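Local coordinates for uncharacterized rhodanese-related protein TVG0868615 (Thermoplasma volcanium GSS1, PDB 3GK5) that is of unknown function but carries a rhodanese-like domain, and so may belong to the family that handles sulfur transfer, at residues R24-L29 and S37-I42. Residues are numbered along the deposited sequence; the frame is centred on the assembly and turned at random.
Sequences REPFEL and SINIPI
A loop-to-strand contact, one side-chain-to-backbone hydrogen bond with apolar packing around it, joins Asn-39 and Pro-41 of the edge strand and its exit to Arg-24 in the turn before the short helix 26-29 and to Pro-26 and Leu-29 of that helix, within one beta-alpha-beta unit of the rhodanese-like domain. Asn-39 extends with CG anti to its backbone N (chi1 -177°), which carries the amide across to the turn. There ND2 donates to Arg-24 O at 3.1 Å, nearly straight at 166° and with the acceptor lying in the amide plane. ND2 also bonds to Asp-22 O of strand 19-22, so two backbone carbonyls hold the amide's orientation; asparagine suits the place because its NH2 offers two hydrogens. Leu-29 lays CD2 against the amide, 3.7 Å from Asn-39 CG. On the strand's exit, Pro-41 CG stands 3.4 Å from Arg-24 O and 3.6 Å from Pro-26 CD; the two proline side chains cross at about a right angle, their rings apolar and conformationally restricted. Glu-25, bent at chi2 (-52°), sets both carboxylate oxygens 3.6 Å from Pro-41 CB, a van der Waals contact. Glu-28, from the helix, accepts the N-H of Glu-25 on OE1 and forms a salt bridge with Arg-67 of helix 66-76. The contact thus sits beside strand 19-22, whose backbone bonds Ile-38 and Ile-40, while the chain beyond Pro-41 enters helix 42-48.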
loop_
_atom_site.group_PDB
_atom_site.type_symbol
_atom_site.label_atom_id
_atom_site.label_comp_id
_atom_site.label_asym_id
_atom_site.label_seq_id
_atom_site.Cartn_x
_atom_site.Cartn_y
_atom_site.Cartn_z
ATOM N N ARG A 24 -5.987 4.480 -0.003
ATOM C CA ARG A 24 -7.045 5.080 0.797
ATOM C C ARG A 24 -7.341 6.466 0.241
ATOM O O ARG A 24 -6.596 6.980 -0.591
ATOM C CB ARG A 24 -6.592 5.200 2.256
ATOM C CG ARG A 24 -6.212 3.876 2.898
ATOM C CD ARG A 24 -5.898 4.056 4.367
ATOM N NE ARG A 24 -4.691 4.854 4.552
ATOM C CZ ARG A 24 -4.388 5.503 5.669
ATOM N NH1 ARG A 24 -5.208 5.455 6.710
ATOM N NH2 ARG A 24 -3.266 6.199 5.743
ATOM N N GLU A 25 -8.431 7.065 0.703
ATOM C CA GLU A 25 -8.805 8.399 0.260
ATOM C C GLU A 25 -7.849 9.385 0.916
ATOM O O GLU A 25 -7.390 9.165 2.034
ATOM C CB GLU A 25 -10.256 8.713 0.644
ATOM C CG GLU A 25 -11.273 7.811 -0.052
ATOM C CD GLU A 25 -11.079 7.781 -1.558
ATOM O OE1 GLU A 25 -11.153 6.682 -2.155
ATOM O OE2 GLU A 25 -10.853 8.861 -2.153
ATOM N N PRO A 26 -7.536 10.488 0.223
ATOM C CA PRO A 26 -6.623 11.527 0.714
ATOM C C PRO A 26 -6.844 12.061 2.128
ATOM O O PRO A 26 -5.874 12.352 2.833
ATOM C CB PRO A 26 -6.717 12.615 -0.361
ATOM C CG PRO A 26 -8.059 12.359 -1.010
ATOM C CD PRO A 26 -8.124 10.869 -1.071
ATOM N N PHE A 27 -8.097 12.179 2.557
ATOM C CA PHE A 27 -8.379 12.694 3.901
ATOM C C PHE A 27 -7.953 11.727 4.984
ATOM O O PHE A 27 -7.846 12.102 6.145
ATOM C CB PHE A 27 -9.876 13.001 4.076
ATOM C CG PHE A 27 -10.752 11.775 4.179
ATOM C CD1 PHE A 27 -10.909 11.103 5.391
ATOM C CD2 PHE A 27 -11.448 11.315 3.066
ATOM C CE1 PHE A 27 -11.758 9.989 5.490
ATOM C CE2 PHE A 27 -12.295 10.208 3.151
ATOM C CZ PHE A 27 -12.451 9.545 4.366
ATOM N N GLU A 28 -7.719 10.481 4.604
ATOM C CA GLU A 28 -7.324 9.467 5.563
ATOM C C GLU A 28 -5.849 9.528 5.893
ATOM O O GLU A 28 -5.438 9.099 6.964
ATOM C CB GLU A 28 -7.669 8.076 5.024
ATOM C CG GLU A 28 -9.158 7.803 4.933
ATOM C CD GLU A 28 -9.481 6.446 4.340
ATOM O OE1 GLU A 28 -9.701 6.358 3.115
ATOM O OE2 GLU A 28 -9.514 5.464 5.103
ATOM N N LEU A 29 -5.045 10.053 4.977
ATOM C CA LEU A 29 -3.609 10.125 5.211
ATOM C C LEU A 29 -3.193 11.233 6.165
ATOM O O LEU A 29 -2.106 11.194 6.728
ATOM C CB LEU A 29 -2.852 10.267 3.885
ATOM C CG LEU A 29 -2.536 8.959 3.150
ATOM C CD1 LEU A 29 -3.818 8.289 2.734
ATOM C CD2 LEU A 29 -1.647 9.240 1.922
ATOM N N SER A 37 5.140 6.872 0.907
ATOM C CA SER A 37 4.139 6.046 0.248
ATOM C C SER A 37 3.354 6.904 -0.751
ATOM O O SER A 37 2.878 7.987 -0.409
ATOM C CB SER A 37 3.186 5.413 1.278
ATOM O OG SER A 37 2.242 6.343 1.782
ATOM N N ILE A 38 3.256 6.436 -1.993
ATOM C CA ILE A 38 2.509 7.158 -3.013
ATOM C C ILE A 38 1.031 6.907 -2.759
ATOM O O ILE A 38 0.631 5.780 -2.457
ATOM C CB ILE A 38 2.842 6.667 -4.424
ATOM C CG1 ILE A 38 1.843 7.264 -5.429
ATOM C CG2 ILE A 38 2.793 5.146 -4.464
ATOM C CD1 ILE A 38 1.819 8.794 -5.473
ATOM N N ASN A 39 0.226 7.957 -2.894
ATOM C CA ASN A 39 -1.205 7.860 -2.653
ATOM C C ASN A 39 -2.058 7.805 -3.918
ATOM O O ASN A 39 -2.088 8.746 -4.710
ATOM C CB ASN A 39 -1.665 9.039 -1.792
ATOM C CG ASN A 39 -3.144 8.979 -1.437
ATOM O OD1 ASN A 39 -3.780 10.021 -1.246
ATOM N ND2 ASN A 39 -3.697 7.765 -1.327
ATOM N N ILE A 40 -2.734 6.678 -4.101
ATOM C CA ILE A 40 -3.640 6.501 -5.213
ATOM C C ILE A 40 -4.926 5.875 -4.679
ATOM O O ILE A 40 -4.977 4.677 -4.388
ATOM C CB ILE A 40 -3.073 5.586 -6.309
ATOM C CG1 ILE A 40 -1.823 6.224 -6.928
ATOM C CG2 ILE A 40 -4.133 5.392 -7.410
ATOM C CD1 ILE A 40 -1.110 5.349 -7.959
ATOM N N PRO A 41 -5.979 6.690 -4.520
ATOM C CA PRO A 41 -7.259 6.174 -4.016
ATOM C C PRO A 41 -7.815 5.154 -5.000
ATOM O O PRO A 41 -7.627 5.310 -6.197
ATOM C CB PRO A 41 -8.124 7.428 -3.932
ATOM C CG PRO A 41 -7.119 8.505 -3.637
ATOM C CD PRO A 41 -5.991 8.163 -4.585
ATOM N N ILE A 42 -8.477 4.112 -4.501
ATOM C CA ILE A 42 -9.053 3.074 -5.360
ATOM C C ILE A 42 -10.032 3.634 -6.390
ATOM O O ILE A 42 -10.363 2.967 -7.372
ATOM C CB ILE A 42 -9.821 2.007 -4.543
ATOM C CG1 ILE A 42 -10.710 2.700 -3.521
ATOM C CG2 ILE A 42 -8.860 1.037 -3.890
ATOM C CD1 ILE A 42 -11.473 1.750 -2.631
#